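Local coordinates for protein alkaline phosphatase D (Bacillus subtilis, PDB 2YEQ) that hydrolyses phosphate esters, acting as a phosphodiesterase and alkaline phosphatase, at an active site containing iron and calcium ions, at residues G414-R420 against F436-R440; P8-A14 against W26-P31. All coordinates share one frame; numbering follows the deposited sequence.

The two contacts lie far apart in a single chain, their centres about 34 Å from each other and their nearest atoms about 22 Å apart. Contact 2 comes first along the chain and closes before contact 1 opens: it pairs strands 13-16 and 23-28 in the N-terminal part of PhoD, whereas contact 1 belongs to the calcineurin-like phosphatase part. One mixed sheet connects them, since strands 13-16 and 23-28 lie toward one end of it and strand 440-448, which begins in contact 1, lies several strands away beyond 117-122. The N-terminal hairpin, with strand 74-79 on its outer side, thus joins the same sheet as strands 203-206, 145-148, 117-122 and 440-448 of the phosphatase part.

Contact 1 (G414-R420 against F436-R440). With EDO (1,2-ethanediol), chain N.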
loop_
_atom_site.group_PDB
_atom_site.type_symbol
_atom_site.label_atom_id
_atom_site.label_comp_id
_atom_site.label_asym_id
_atom_site.label_seq_id
_atom_site.Cartn_x
_atom_site.Cartn_y
_atom_site.Cartn_z
ATOM N N GLY A 414 -7.769 8.215 12.474
ATOM C CA GLY A 414 -7.884 9.579 12.987
ATOM C C GLY A 414 -6.576 10.092 13.576
ATOM O O GLY A 414 -5.492 9.638 13.200
ATOM N N ASN A 415 -6.661 11.026 14.514
ATOM C CA ASN A 415 -5.471 11.778 14.911
ATOM C C ASN A 415 -4.448 10.966 15.688
ATOM O O ASN A 415 -3.224 11.187 15.555
ATOM C CB ASN A 415 -5.863 13.018 15.705
ATOM C CG ASN A 415 -6.665 14.001 14.889
ATOM O OD1 ASN A 415 -6.520 14.080 13.654
ATOM N ND2 ASN A 415 -7.523 14.755 15.563
ATOM N N GLY A 416 -4.935 10.035 16.502
ATOM C CA GLY A 416 -4.040 9.127 17.204
ATOM C C GLY A 416 -3.240 9.842 18.287
ATOM O O GLY A 416 -3.682 10.859 18.853
ATOM N N ALA A 417 -2.063 9.304 18.566
ATOM C CA ALA A 417 -1.281 9.730 19.733
ATOM C C ALA A 417 0.124 9.164 19.637
ATOM O O ALA A 417 0.431 8.384 18.734
ATOM C CB ALA A 417 -1.975 9.280 21.024
ATOM N N ASP A 418 1.018 9.585 20.532
ATOM C CA ASP A 418 2.372 9.049 20.500
ATOM C C ASP A 418 2.405 7.590 20.972
ATOM O O ASP A 418 3.187 6.781 20.480
ATOM C CB ASP A 418 3.337 9.915 21.337
ATOM C CG ASP A 418 4.767 9.730 20.927
ATOM O OD1 ASP A 418 5.183 10.292 19.872
ATOM O OD2 ASP A 418 5.472 8.976 21.625
ATOM N N LYS A 419 1.527 7.270 21.904
ATOM C CA LYS A 419 1.525 5.996 22.608
ATOM C C LYS A 419 0.082 5.629 22.942
ATOM O O LYS A 419 -0.743 6.523 23.110
ATOM C CB LYS A 419 2.310 6.190 23.919
ATOM C CG LYS A 419 2.682 4.947 24.695
ATOM C CD LYS A 419 3.691 5.324 25.816
ATOM C CE LYS A 419 3.760 4.279 26.916
ATOM N NZ LYS A 419 5.124 4.230 27.514
ATOM N N ARG A 420 -0.187 4.332 23.093
ATOM C CA ARG A 420 -1.519 3.789 23.434
ATOM C C ARG A 420 -1.492 3.098 24.809
ATOM O O ARG A 420 -0.442 2.936 25.403
ATOM C CB ARG A 420 -1.896 2.705 22.420
ATOM C CG ARG A 420 -2.182 3.175 21.062
ATOM C CD ARG A 420 -3.210 2.296 20.410
ATOM N NE ARG A 420 -2.667 1.205 19.602
ATOM C CZ ARG A 420 -2.803 1.121 18.264
ATOM N NH1 ARG A 420 -3.419 2.083 17.545
ATOM N NH2 ARG A 420 -2.309 0.071 17.632
ATOM N N PHE A 436 7.129 1.850 18.558
ATOM C CA PHE A 436 5.714 2.061 18.321
ATOM C C PHE A 436 5.443 3.560 18.270
ATOM O O PHE A 436 5.983 4.308 19.082
ATOM C CB PHE A 436 4.815 1.464 19.425
ATOM C CG PHE A 436 3.355 1.772 19.226
ATOM C CD1 PHE A 436 2.618 1.037 18.314
ATOM C CD2 PHE A 436 2.750 2.829 19.885
ATOM C CE1 PHE A 436 1.289 1.320 18.058
ATOM C CE2 PHE A 436 1.413 3.142 19.647
ATOM C CZ PHE A 436 0.668 2.371 18.730
ATOM N N ASN A 437 4.580 3.976 17.339
ATOM C CA ASN A 437 4.009 5.312 17.293
ATOM C C ASN A 437 2.608 5.291 16.659
ATOM O O ASN A 437 2.349 4.471 15.787
ATOM C CB ASN A 437 4.926 6.227 16.482
ATOM C CG ASN A 437 4.521 7.666 16.569
ATOM O OD1 ASN A 437 4.637 8.320 17.633
ATOM N ND2 ASN A 437 4.030 8.181 15.478
ATOM N N ASP A 438 1.714 6.185 17.075
ATOM C CA ASP A 438 0.317 6.149 16.561
ATOM C C ASP A 438 -0.174 7.480 15.973
ATOM O O ASP A 438 -1.326 7.829 16.130
ATOM C CB ASP A 438 -0.634 5.679 17.664
ATOM C CG ASP A 438 -2.005 5.294 17.145
ATOM O OD1 ASP A 438 -2.119 4.912 15.958
ATOM O OD2 ASP A 438 -2.959 5.413 17.945
ATOM N N TYR A 439 0.719 8.203 15.297
ATOM C CA TYR A 439 0.349 9.375 14.498
ATOM C C TYR A 439 0.294 8.975 13.032
ATOM O O TYR A 439 0.995 8.076 12.605
ATOM C CB TYR A 439 1.387 10.486 14.652
ATOM C CG TYR A 439 1.465 11.103 16.043
ATOM C CD1 TYR A 439 0.349 11.594 16.662
ATOM C CD2 TYR A 439 2.695 11.209 16.710
ATOM C CE1 TYR A 439 0.425 12.156 17.919
ATOM C CE2 TYR A 439 2.782 11.768 17.962
ATOM C CZ TYR A 439 1.656 12.242 18.550
ATOM O OH TYR A 439 1.730 12.802 19.798
ATOM N N ARG A 440 -0.499 9.703 12.252
ATOM C CA ARG A 440 -0.619 9.448 10.818
ATOM C C ARG A 440 0.593 9.970 10.057
ATOM O O ARG A 440 1.323 10.859 10.527
ATOM C CB ARG A 440 -1.901 10.072 10.277
ATOM C CG ARG A 440 -3.166 9.785 11.085
ATOM C CD ARG A 440 -3.653 8.350 10.889
ATOM N NE ARG A 440 -2.827 7.344 11.569
ATOM C CZ ARG A 440 -2.712 7.181 12.880
ATOM N NH1 ARG A 440 -3.351 7.965 13.732
ATOM N NH2 ARG A 440 -1.942 6.198 13.346
HETATM C C1 EDO N . 3.633 14.190 21.252
HETATM O O1 EDO N . 3.497 15.500 21.834
HETATM C C2 EDO N . 4.907 13.450 21.647
HETATM O O2 EDO N . 5.554 12.918 20.487
HETATM O O HOH W 1 -1.942 11.995 13.315
#
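Asp438 O is gripped by Ala417 N at 2.9 Å and, weakly, by Arg440 NH1, while Gly416 CA adds a CH...O contact at 3.2 Å. Ala417 N comes from above the carbonyl plane. Ala417 O receives a weak return bond from Asp438 N, making a single antiparallel bridge. Arg440 NH1 also reaches Gly414 O at 2.8 Å, with the oxygen near the guanidinium plane; bends at chi2 (-74°) and chi3 (73°) fold the side chain back to this carbonyl. Its NH2 forms a salt bridge with Asp438 OD1 at 2.9 Å. The other carboxylate oxygen, Asp438 OD2, meets Arg420 NH1 in a longer salt bridge of 3.4 Å, so one carboxylate lies between two arginines, a setting likely to stabilise its negative charge. Arg420 lays one guanidinium face against Phe436 CZ, the planes 52° apart, and its NH2 forms a salt bridge with Glu503. The Tyr439 ring lies with one face against the Ala417 backbone, and its OH bonds to Val496 O. A water joins Asn415 O to Arg440 N. The loop between strand 400-406 and helix 423-429 is thereby fastened where strand 433-437 gives way to strand 440-448, with strand 451-459 touching the side chains of Asn437 and Tyr439.

Contact 2 (P8-A14 against W26-P31); sequences PFTLGVA and WTRLAP
Ala14 and Trp26 form an antiparallel hydrogen-bonded pair, Ala14 N to Trp26 O at 3.0 Å and Trp26 N to Ala14 O at 2.8 Å, just after the type I turn from Phe9 to Gly12. Trp26 contributes the broadest side chain: its six-membered ring presents CH2 to Leu11 CB and CE3 to Ala14 CB, the latter at 3.7 Å, while Leu11 O lies at the ring edge. Arg190 makes a cation-pi contact with the indole, and NE1 bonds to Glu244 O. Thr27 OG1, anti to its own nitrogen (chi1 -166°), donates to Gly12 O at 2.7 Å and meets the rim of the Phe9 ring at CD1. The Phe9 ring runs beside Leu29, with CE1 3.6 Å from Leu29 CD2. The pairing belongs to the beta hairpin of strands 13-16 and 23-28, in the E-set-like N-terminal domain. At the far end from the paired residues, Pro8 O accepts Ala30 N at 2.9 Å; Ala30 N lies in the plane of the Pro8 carbonyl and takes one of its lone pairs, with a nearly straight N-H...O angle of 173°. Thr10 OG1 donates to Ala30 O at 2.6 Å from above the carbonyl plane; chi1 of 54° turns the hydroxyl to that oxygen. Between these fastenings a water accepts from Leu11 N and donates to Gly12 O and Arg28 O, tying the turn to the facing strand. Leu11 lies alongside the extended Arg28 side chain, whose NE and NH1 bond to Ala72 O and His245. Strands 87-94 and 97-105 pack against Phe9 and Val13, whereas helix 179-190 meets Leu11, Ala14 and Arg28.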
loop_
_atom_site.group_PDB
_atom_site.type_symbol
_atom_site.label_atom_id
_atom_site.label_comp_id
_atom_site.label_asym_id
_atom_site.label_seq_id
_atom_site.Cartn_x
_atom_site.Cartn_y
_atom_site.Cartn_z
ATOM N N PRO A 8 -11.585 17.487 -18.258
ATOM C CA PRO A 8 -11.739 16.024 -18.130
ATOM C C PRO A 8 -10.756 15.329 -17.174
ATOM O O PRO A 8 -11.036 14.217 -16.680
ATOM C CB PRO A 8 -11.580 15.527 -19.556
ATOM C CG PRO A 8 -10.785 16.578 -20.259
ATOM C CD PRO A 8 -11.169 17.872 -19.624
ATOM N N PHE A 9 -9.624 15.959 -16.887
ATOM C CA PHE A 9 -8.575 15.289 -16.108
ATOM C C PHE A 9 -8.737 15.585 -14.611
ATOM O O PHE A 9 -7.800 16.017 -13.951
ATOM C CB PHE A 9 -7.186 15.710 -16.598
ATOM C CG PHE A 9 -6.922 15.405 -18.056
ATOM C CD1 PHE A 9 -6.657 14.108 -18.476
ATOM C CD2 PHE A 9 -6.910 16.416 -19.000
ATOM C CE1 PHE A 9 -6.401 13.823 -19.792
ATOM C CE2 PHE A 9 -6.647 16.135 -20.353
ATOM C CZ PHE A 9 -6.381 14.850 -20.740
ATOM N N THR A 10 -9.936 15.342 -14.091
ATOM C CA THR A 10 -10.294 15.650 -12.711
ATOM C C THR A 10 -9.569 14.733 -11.718
ATOM O O THR A 10 -9.527 15.029 -10.525
ATOM C CB THR A 10 -11.816 15.442 -12.509
ATOM O OG1 THR A 10 -12.148 14.097 -12.934
ATOM C CG2 THR A 10 -12.648 16.485 -13.347
ATOM N N LEU A 11 -9.059 13.601 -12.193
ATOM C CA LEU A 11 -8.329 12.653 -11.326
ATOM C C LEU A 11 -6.831 12.753 -11.535
ATOM O O LEU A 11 -6.061 11.908 -11.043
ATOM C CB LEU A 11 -8.784 11.220 -11.595
ATOM C CG LEU A 11 -10.300 11.054 -11.452
ATOM C CD1 LEU A 11 -10.651 9.580 -11.566
ATOM C CD2 LEU A 11 -10.828 11.638 -10.169
ATOM N N GLY A 12 -6.422 13.780 -12.278
ATOM C CA GLY A 12 -5.009 14.034 -12.532
ATOM C C GLY A 12 -4.350 12.991 -13.399
ATOM O O GLY A 12 -4.963 12.394 -14.299
ATOM N N VAL A 13 -3.065 12.780 -13.130
ATOM C CA VAL A 13 -2.249 11.850 -13.859
ATOM C C VAL A 13 -1.424 11.010 -12.882
ATOM O O VAL A 13 -1.376 11.297 -11.678
ATOM C CB VAL A 13 -1.306 12.580 -14.860
ATOM C CG1 VAL A 13 -2.120 13.441 -15.880
ATOM C CG2 VAL A 13 -0.234 13.437 -14.113
ATOM N N ALA A 14 -0.811 9.960 -13.394
ATOM C CA ALA A 14 0.002 9.074 -12.554
ATOM C C ALA A 14 0.973 8.340 -13.431
ATOM O O ALA A 14 0.798 8.268 -14.656
ATOM C CB ALA A 14 -0.882 8.062 -11.747
ATOM N N TRP A 26 -0.540 6.966 -16.736
ATOM C CA TRP A 26 -1.947 6.781 -16.475
ATOM C C TRP A 26 -2.683 8.113 -16.457
ATOM O O TRP A 26 -2.179 9.121 -15.952
ATOM C CB TRP A 26 -2.150 6.085 -15.115
ATOM C CG TRP A 26 -3.591 5.943 -14.711
ATOM C CD1 TRP A 26 -4.408 4.874 -14.954
ATOM C CD2 TRP A 26 -4.393 6.906 -14.004
ATOM N NE1 TRP A 26 -5.665 5.120 -14.456
ATOM C CE2 TRP A 26 -5.687 6.354 -13.874
ATOM C CE3 TRP A 26 -4.149 8.188 -13.480
ATOM C CZ2 TRP A 26 -6.721 7.020 -13.235
ATOM C CZ3 TRP A 26 -5.203 8.862 -12.869
ATOM C CH2 TRP A 26 -6.471 8.266 -12.744
ATOM N N THR A 27 -3.893 8.096 -17.003
ATOM C CA THR A 27 -4.882 9.084 -16.642
ATOM C C THR A 27 -6.266 8.484 -16.884
ATOM O O THR A 27 -6.382 7.311 -17.254
ATOM C CB THR A 27 -4.677 10.409 -17.400
ATOM O OG1 THR A 27 -5.462 11.420 -16.760
ATOM C CG2 THR A 27 -5.023 10.273 -18.902
ATOM N N ARG A 28 -7.289 9.288 -16.648
ATOM C CA ARG A 28 -8.665 8.897 -16.873
ATOM C C ARG A 28 -9.438 10.156 -17.260
ATOM O O ARG A 28 -9.293 11.230 -16.612
ATOM C CB ARG A 28 -9.287 8.275 -15.619
ATOM C CG ARG A 28 -10.801 7.908 -15.812
ATOM C CD ARG A 28 -11.424 7.144 -14.668
ATOM N NE ARG A 28 -12.861 7.126 -14.915
ATOM C CZ ARG A 28 -13.825 7.138 -14.012
ATOM N NH1 ARG A 28 -13.575 7.081 -12.716
ATOM N NH2 ARG A 28 -15.092 7.179 -14.441
ATOM N N LEU A 29 -10.275 10.025 -18.283
ATOM C CA LEU A 29 -11.216 11.093 -18.665
ATOM C C LEU A 29 -12.496 10.964 -17.856
ATOM O O LEU A 29 -13.259 10.014 -18.051
ATOM C CB LEU A 29 -11.541 11.032 -20.154
ATOM C CG LEU A 29 -10.339 10.913 -21.080
ATOM C CD1 LEU A 29 -10.783 10.898 -22.567
ATOM C CD2 LEU A 29 -9.364 12.063 -20.795
ATOM N N ALA A 30 -12.716 11.922 -16.948
ATOM C CA ALA A 30 -13.832 11.904 -16.016
ATOM C C ALA A 30 -14.317 13.328 -15.663
ATOM O O ALA A 30 -14.223 13.748 -14.508
ATOM C CB ALA A 30 -13.418 11.141 -14.732
ATOM N N PRO A 31 -14.831 14.072 -16.649
ATOM C CA PRO A 31 -15.361 15.433 -16.389
ATOM C C PRO A 31 -16.420 15.562 -15.282
ATOM O O PRO A 31 -16.494 16.617 -14.681
ATOM C CB PRO A 31 -15.911 15.877 -17.754
ATOM C CG PRO A 31 -16.028 14.594 -18.580
ATOM C CD PRO A 31 -14.951 13.690 -18.067
HETATM O O HOH W 2 -7.948 12.659 -14.573
#